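Condensin complex subunit 3 (Schizosaccharomyces pombe, PDB 5OQR) serves as a regulatory subunit of condensin, the complex required to convert interphase chromatin into condensed, mitotic-like chromosomes. Local coordinates at residues A[338-341]-A[342-346]; A[367-370]-A[371-375]. One frame throughout, in Å; residues are numbered along the deposited sequence.

Contact 1 of 2, residues A[338-341]-A[342-346]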
ATOM      1  N   GLN A 338      28.606  -9.980 -29.094  1.00 39.89           N
ATOM      2  CA  GLN A 338      27.862  -8.854 -29.647  1.00 38.35           C
ATOM      3  C   GLN A 338      27.493  -7.861 -28.555  1.00 37.27           C
ATOM      4  O   GLN A 338      27.522  -6.645 -28.776  1.00 32.73           O
ATOM      5  CB  GLN A 338      26.603  -9.352 -30.354  1.00 39.21           C
ATOM      6  CG  GLN A 338      26.809 -10.513 -31.316  1.00 43.14           C
ATOM      7  CD  GLN A 338      25.525 -11.279 -31.564  1.00 58.32           C
ATOM      8  OE1 GLN A 338      25.396 -12.441 -31.175  1.00 47.90           O
ATOM      9  NE2 GLN A 338      24.562 -10.632 -32.206  1.00 64.96           N
ATOM     10  N   LEU A 339      27.145  -8.364 -27.369  1.00 36.32           N
ATOM     11  CA  LEU A 339      26.775  -7.489 -26.262  1.00 29.87           C
ATOM     12  C   LEU A 339      27.941  -6.597 -25.863  1.00 29.55           C
ATOM     13  O   LEU A 339      27.782  -5.383 -25.703  1.00 28.28           O
ATOM     14  CB  LEU A 339      26.309  -8.329 -25.076  1.00 31.92           C
ATOM     15  CG  LEU A 339      25.806  -7.557 -23.857  1.00 24.70           C
ATOM     16  CD1 LEU A 339      24.449  -6.939 -24.138  1.00 28.85           C
ATOM     17  CD2 LEU A 339      25.746  -8.467 -22.650  1.00 29.41           C
ATOM     18  N   THR A 340      29.126  -7.188 -25.689  1.00 30.44           N
ATOM     19  CA  THR A 340      30.317  -6.392 -25.412  1.00 34.12           C
ATOM     20  C   THR A 340      30.506  -5.320 -26.475  1.00 31.10           C
ATOM     21  O   THR A 340      30.856  -4.177 -26.164  1.00 27.55           O
ATOM     22  CB  THR A 340      31.550  -7.293 -25.342  1.00 35.79           C
ATOM     23  OG1 THR A 340      31.303  -8.383 -24.445  1.00 39.93           O
ATOM     24  CG2 THR A 340      32.760  -6.512 -24.851  1.00 35.98           C
ATOM     25  N   TYR A 341      30.268  -5.671 -27.737  1.00 31.57           N
ATOM     26  CA  TYR A 341      30.374  -4.699 -28.816  1.00 34.03           C
ATOM     27  C   TYR A 341      29.310  -3.614 -28.689  1.00 35.12           C
ATOM     28  O   TYR A 341      29.613  -2.424 -28.832  1.00 33.06           O
ATOM     29  CB  TYR A 341      30.272  -5.425 -30.159  1.00 41.50           C
ATOM     30  CG  TYR A 341      30.166  -4.529 -31.370  1.00 33.68           C
ATOM     31  CD1 TYR A 341      29.040  -4.559 -32.178  1.00 36.81           C
ATOM     32  CD2 TYR A 341      31.192  -3.661 -31.710  1.00 35.14           C
ATOM     33  CE1 TYR A 341      28.937  -3.752 -33.288  1.00 42.38           C
ATOM     34  CE2 TYR A 341      31.098  -2.846 -32.820  1.00 40.18           C
ATOM     35  CZ  TYR A 341      29.968  -2.898 -33.607  1.00 43.46           C
ATOM     36  OH  TYR A 341      29.861  -2.088 -34.714  1.00 38.68           O
ATOM     37  N   TYR A 342      28.064  -4.001 -28.406  1.00 34.21           N
ATOM     38  CA  TYR A 342      26.993  -3.015 -28.274  1.00 33.45           C
ATOM     39  C   TYR A 342      27.266  -2.052 -27.127  1.00 31.74           C
ATOM     40  O   TYR A 342      26.991  -0.852 -27.234  1.00 30.89           O
ATOM     41  CB  TYR A 342      25.652  -3.714 -28.062  1.00 34.50           C
ATOM     42  CG  TYR A 342      25.246  -4.651 -29.174  1.00 41.85           C
ATOM     43  CD1 TYR A 342      25.561  -4.375 -30.498  1.00 40.65           C
ATOM     44  CD2 TYR A 342      24.544  -5.816 -28.898  1.00 37.34           C
ATOM     45  CE1 TYR A 342      25.187  -5.233 -31.512  1.00 40.35           C
ATOM     46  CE2 TYR A 342      24.169  -6.676 -29.902  1.00 44.29           C
ATOM     47  CZ  TYR A 342      24.491  -6.381 -31.208  1.00 42.77           C
ATOM     48  OH  TYR A 342      24.113  -7.245 -32.208  1.00 43.64           O
ATOM     49  N   ILE A 343      27.793  -2.563 -26.015  1.00 31.16           N
ATOM     50  CA  ILE A 343      28.139  -1.698 -24.891  1.00 26.35           C
ATOM     51  C   ILE A 343      29.230  -0.715 -25.296  1.00 30.55           C
ATOM     52  O   ILE A 343      29.181   0.469 -24.944  1.00 31.34           O
ATOM     53  CB  ILE A 343      28.560  -2.550 -23.678  1.00 20.18           C
ATOM     54  CG1 ILE A 343      27.358  -3.324 -23.140  1.00 25.18           C
ATOM     55  CG2 ILE A 343      29.167  -1.677 -22.577  1.00 22.91           C
ATOM     56  CD1 ILE A 343      27.696  -4.348 -22.067  1.00 21.55           C
ATOM     57  N   GLU A 344      30.229  -1.184 -26.046  1.00 31.64           N
ATOM     58  CA  GLU A 344      31.368  -0.329 -26.363  1.00 30.61           C
ATOM     59  C   GLU A 344      30.998   0.770 -27.351  1.00 30.68           C
ATOM     60  O   GLU A 344      31.524   1.883 -27.255  1.00 31.33           O
ATOM     61  CB  GLU A 344      32.527  -1.173 -26.886  1.00 30.01           C
ATOM     62  CG  GLU A 344      33.123  -2.064 -25.808  1.00 36.35           C
ATOM     63  CD  GLU A 344      34.622  -2.208 -25.912  1.00 47.25           C
ATOM     64  OE1 GLU A 344      35.077  -3.128 -26.622  1.00 54.10           O
ATOM     65  OE2 GLU A 344      35.344  -1.401 -25.285  1.00 55.83           O
ATOM     66  N   ARG A 345      30.097   0.494 -28.295  1.00 29.21           N
ATOM     67  CA  ARG A 345      29.558   1.571 -29.119  1.00 29.80           C
ATOM     68  C   ARG A 345      28.917   2.643 -28.253  1.00 32.30           C
ATOM     69  O   ARG A 345      29.027   3.839 -28.544  1.00 36.06           O
ATOM     70  CB  ARG A 345      28.529   1.029 -30.111  1.00 35.94           C
ATOM     71  CG  ARG A 345      29.077   0.081 -31.148  1.00 37.04           C
ATOM     72  CD  ARG A 345      28.015  -0.271 -32.176  1.00 43.90           C
ATOM     73  NE  ARG A 345      27.810   0.793 -33.158  1.00 50.55           N
ATOM     74  CZ  ARG A 345      26.765   1.616 -33.195  1.00 50.45           C
ATOM     75  NH1 ARG A 345      25.786   1.521 -32.306  1.00 58.67           N
ATOM     76  NH2 ARG A 345      26.695   2.541 -34.143  1.00 50.91           N
ATOM     77  N   GLN A 346      28.235   2.231 -27.182  1.00 38.37           N
ATOM     78  CA  GLN A 346      27.507   3.181 -26.354  1.00 31.91           C
ATOM     79  C   GLN A 346      28.447   4.046 -25.527  1.00 32.36           C
ATOM     80  O   GLN A 346      28.118   5.196 -25.222  1.00 34.28           O
ATOM     81  CB  GLN A 346      26.528   2.428 -25.450  1.00 32.24           C
ATOM     82  CG  GLN A 346      25.272   3.208 -25.103  1.00 32.93           C
ATOM     83  CD  GLN A 346      24.435   3.554 -26.319  1.00 32.05           C
ATOM     84  OE1 GLN A 346      23.972   4.683 -26.464  1.00 34.96           O
ATOM     85  NE2 GLN A 346      24.234   2.583 -27.198  1.00 30.88           N
TER

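Contact 2 of 2, residues A[367-370]-A[371-375]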
ATOM      1  N   LEU A 367      24.151  -3.871 -19.140  1.00 24.98           N
ATOM      2  CA  LEU A 367      24.812  -4.568 -18.042  1.00 23.66           C
ATOM      3  C   LEU A 367      23.854  -5.525 -17.343  1.00 28.52           C
ATOM      4  O   LEU A 367      24.253  -6.617 -16.926  1.00 26.94           O
ATOM      5  CB  LEU A 367      25.381  -3.555 -17.052  1.00 25.78           C
ATOM      6  CG  LEU A 367      26.563  -2.732 -17.560  1.00 27.36           C
ATOM      7  CD1 LEU A 367      26.833  -1.551 -16.645  1.00 29.56           C
ATOM      8  CD2 LEU A 367      27.799  -3.605 -17.679  1.00 29.65           C
ATOM      9  N   TYR A 368      22.585  -5.131 -17.202  1.00 27.67           N
ATOM     10  CA  TYR A 368      21.600  -6.026 -16.605  1.00 27.46           C
ATOM     11  C   TYR A 368      21.419  -7.278 -17.448  1.00 28.43           C
ATOM     12  O   TYR A 368      21.337  -8.389 -16.911  1.00 35.43           O
ATOM     13  CB  TYR A 368      20.260  -5.305 -16.435  1.00 30.08           C
ATOM     14  CG  TYR A 368      20.164  -4.460 -15.186  1.00 26.27           C
ATOM     15  CD1 TYR A 368      20.460  -4.991 -13.941  1.00 26.32           C
ATOM     16  CD2 TYR A 368      19.778  -3.130 -15.253  1.00 31.58           C
ATOM     17  CE1 TYR A 368      20.374  -4.225 -12.798  1.00 27.56           C
ATOM     18  CE2 TYR A 368      19.692  -2.354 -14.119  1.00 32.25           C
ATOM     19  CZ  TYR A 368      19.990  -2.907 -12.892  1.00 36.24           C
ATOM     20  OH  TYR A 368      19.906  -2.139 -11.755  1.00 48.27           O
ATOM     21  N   ILE A 369      21.345  -7.121 -18.768  1.00 27.53           N
ATOM     22  CA  ILE A 369      21.282  -8.283 -19.647  1.00 30.76           C
ATOM     23  C   ILE A 369      22.516  -9.150 -19.460  1.00 31.30           C
ATOM     24  O   ILE A 369      22.431 -10.383 -19.450  1.00 35.36           O
ATOM     25  CB  ILE A 369      21.119  -7.840 -21.112  1.00 26.31           C
ATOM     26  CG1 ILE A 369      19.815  -7.059 -21.286  1.00 31.10           C
ATOM     27  CG2 ILE A 369      21.131  -9.046 -22.041  1.00 31.19           C
ATOM     28  CD1 ILE A 369      19.714  -6.313 -22.592  1.00 30.90           C
ATOM     29  N   GLY A 370      23.680  -8.522 -19.298  1.00 33.25           N
ATOM     30  CA  GLY A 370      24.906  -9.285 -19.143  1.00 31.73           C
ATOM     31  C   GLY A 370      24.972 -10.019 -17.819  1.00 29.33           C
ATOM     32  O   GLY A 370      25.447 -11.154 -17.752  1.00 35.73           O
ATOM     33  N   LEU A 371      24.502  -9.381 -16.747  1.00 33.13           N
ATOM     34  CA  LEU A 371      24.446 -10.046 -15.450  1.00 33.98           C
ATOM     35  C   LEU A 371      23.524 -11.255 -15.464  1.00 37.01           C
ATOM     36  O   LEU A 371      23.692 -12.157 -14.637  1.00 48.15           O
ATOM     37  CB  LEU A 371      23.993  -9.056 -14.377  1.00 24.10           C
ATOM     38  CG  LEU A 371      25.061  -8.067 -13.906  1.00 27.54           C
ATOM     39  CD1 LEU A 371      24.430  -6.865 -13.236  1.00 27.34           C
ATOM     40  CD2 LEU A 371      26.028  -8.748 -12.961  1.00 28.36           C
ATOM     41  N   SER A 372      22.560 -11.302 -16.383  1.00 37.72           N
ATOM     42  CA  SER A 372      21.620 -12.415 -16.425  1.00 39.92           C
ATOM     43  C   SER A 372      22.198 -13.637 -17.122  1.00 46.02           C
ATOM     44  O   SER A 372      21.789 -14.765 -16.825  1.00 59.50           O
ATOM     45  CB  SER A 372      20.337 -11.983 -17.132  1.00 37.69           C
ATOM     46  OG  SER A 372      20.568 -11.766 -18.511  1.00 41.06           O
ATOM     47  N   GLN A 373      23.138 -13.443 -18.043  1.00 47.58           N
ATOM     48  CA  GLN A 373      23.657 -14.553 -18.829  1.00 63.32           C
ATOM     49  C   GLN A 373      24.478 -15.493 -17.956  1.00 70.94           C
ATOM     50  O   GLN A 373      25.205 -15.056 -17.061  1.00 74.92           O
ATOM     51  CB  GLN A 373      24.534 -14.041 -19.973  1.00 56.54           C
ATOM     52  CG  GLN A 373      23.979 -12.861 -20.755  1.00 53.46           C
ATOM     53  CD  GLN A 373      22.739 -13.209 -21.554  1.00 71.67           C
ATOM     54  OE1 GLN A 373      21.829 -13.877 -21.063  1.00 77.63           O
ATOM     55  NE2 GLN A 373      22.701 -12.760 -22.803  1.00 79.97           N
ATOM     56  N   ASP A 374      24.364 -16.789 -18.223  1.00 80.74           N
ATOM     57  CA  ASP A 374      25.287 -17.786 -17.687  1.00 92.11           C
ATOM     58  C   ASP A 374      26.166 -18.197 -18.864  1.00 90.70           C
ATOM     59  O   ASP A 374      25.816 -19.084 -19.643  1.00 85.33           O
ATOM     60  CB  ASP A 374      24.561 -18.974 -17.074  1.00 98.86           C
ATOM     61  CG  ASP A 374      25.510 -19.948 -16.407  1.00107.47           C
ATOM     62  OD1 ASP A 374      25.100 -21.100 -16.152  1.00120.15           O
ATOM     63  OD2 ASP A 374      26.668 -19.564 -16.142  1.00104.24           O
ATOM     64  N   MET A 375      27.310 -17.528 -18.990  1.00 91.44           N
ATOM     65  CA  MET A 375      28.095 -17.558 -20.221  1.00104.75           C
ATOM     66  C   MET A 375      29.114 -18.684 -20.141  1.00107.86           C
ATOM     67  O   MET A 375      30.184 -18.533 -19.547  1.00106.65           O
ATOM     68  CB  MET A 375      28.766 -16.211 -20.475  1.00109.61           C
ATOM     69  CG  MET A 375      29.405 -15.536 -19.263  1.00109.38           C
ATOM     70  SD  MET A 375      29.731 -13.796 -19.609  1.00124.58           S
ATOM     71  CE  MET A 375      28.068 -13.129 -19.521  1.00 81.21           C
TER

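Contact 1 of 2, residues A[338-341]-A[342-346]
Within helix 336-348 of this helical-repeat subunit, Y341 and Y342 each meet the residue four positions away, Y341 reaching forward to R345 and Y342 back to Q338. The aliphatic part of R345 lies over one face of the Y341 ring, with R345 CD 4.0 Å from the ring centroid and 29° off the normal, a CH-pi contact. Y341 carries its CG anti to the backbone N (chi1 172°), which swings the ring toward the C-terminal end of the helix, where R345 covers one face. The guanidinium is turned away from parallel with the ring, and NH1 is hydrogen-bonded to L304 O.

Y342 takes the other course: its CG is anti to the carbonyl carbon (chi1 -59°), and the ring runs back alongside Q338, both side chains pointing the same way. One face of the ring receives Q338 O, 3.0 Å above its plane and offset toward the rim, while Q338 CB approaches Y342 CE2 at 3.6 Å. At the polar ends, Q338 NE2 gives a weak hydrogen bond to Y342 OH at 3.4 Å. The stronger partners lie outside the segments: E300 for the tyrosine hydroxyl and E335 N for Q338 OE1, and W303 stacks on the Y342 ring. On another flank L339 CG touches I343 CD1 at 4.1 Å.

The backbone bonds are regular i to i+4 pairs, and Q338 O, while accepting from Y342 N at 2.7 Å, also abuts the Y342 ring. The hydroxyl of the buried Y342 is thus satisfied mainly by a carboxylate, which would tend to favour its role as donor, whereas the Y341 ring meets only the aliphatic part of an arginine whose charged end is engaged with a carbonyl.

Contact 2 of 2, residues A[367-370]-A[371-375]
I369 O is the atom on which the last turn of helix 356-372 converges. S372 OG donates to it at 2.5 Å and S372 N at 3.2 Å, both from the same face of the carbonyl plane; Q373 N adds a weak bond. The hydroxyl gets there because OG sits between the backbone N and the carbonyl carbon (chi1 69°), folded back over the preceding turn. It is tilted 28° from the carbonyl plane, whereas the amide stands well above it. Q373 covers the same oxygen, its CG lying 3.2 Å from I369 O, and its chain, bent at chi2, runs beside I369 so that NE2 comes within 4.1 Å of I369 CG2. Replacing Q373 with an alanine would probably uncover I369 O on that side and leave the I369 methyl without its amide neighbour.

G370 O receives Q373 N at 3.3 Å from above its carbonyl plane, and M375 CE, in a poorly ordered residue, lies near the same oxygen. Just before S372, L371 N still makes the regular i to i+4 bond to L367 O; that from S372 N to Y368 O is weak.

Farther out, N318 is hydrogen-bonded to S372 OG, tying the hydroxyl to helix 308-324, and K411 NZ is hydrogen-bonded to both L371 O and Q373 O. Weak i+4 bonds persisting beside i+3 ones are characteristic of a helix C-terminus.

In the fold
Running from the N terminus, contact 1 comes first, on helix 336-348, and contact 2 follows at the end of the next helix, 356-372. Each closes only a local turn; they stand in series, neither nested nor crossed, with centres about 13 Å apart. The two helices meet directly where L339 CD2 packs 3.7 Å from G370 CA, while L339 and I343 also touch L366. Around this pair, T340 and E344 of contact 1 reach helix 378-394, whereas L367 and M375 of contact 2 lean on helix 399-412 and I369 and S372 on helix 308-324. Together they join helices that lie close along the chain in the side-by-side packing of a helical-repeat solenoid.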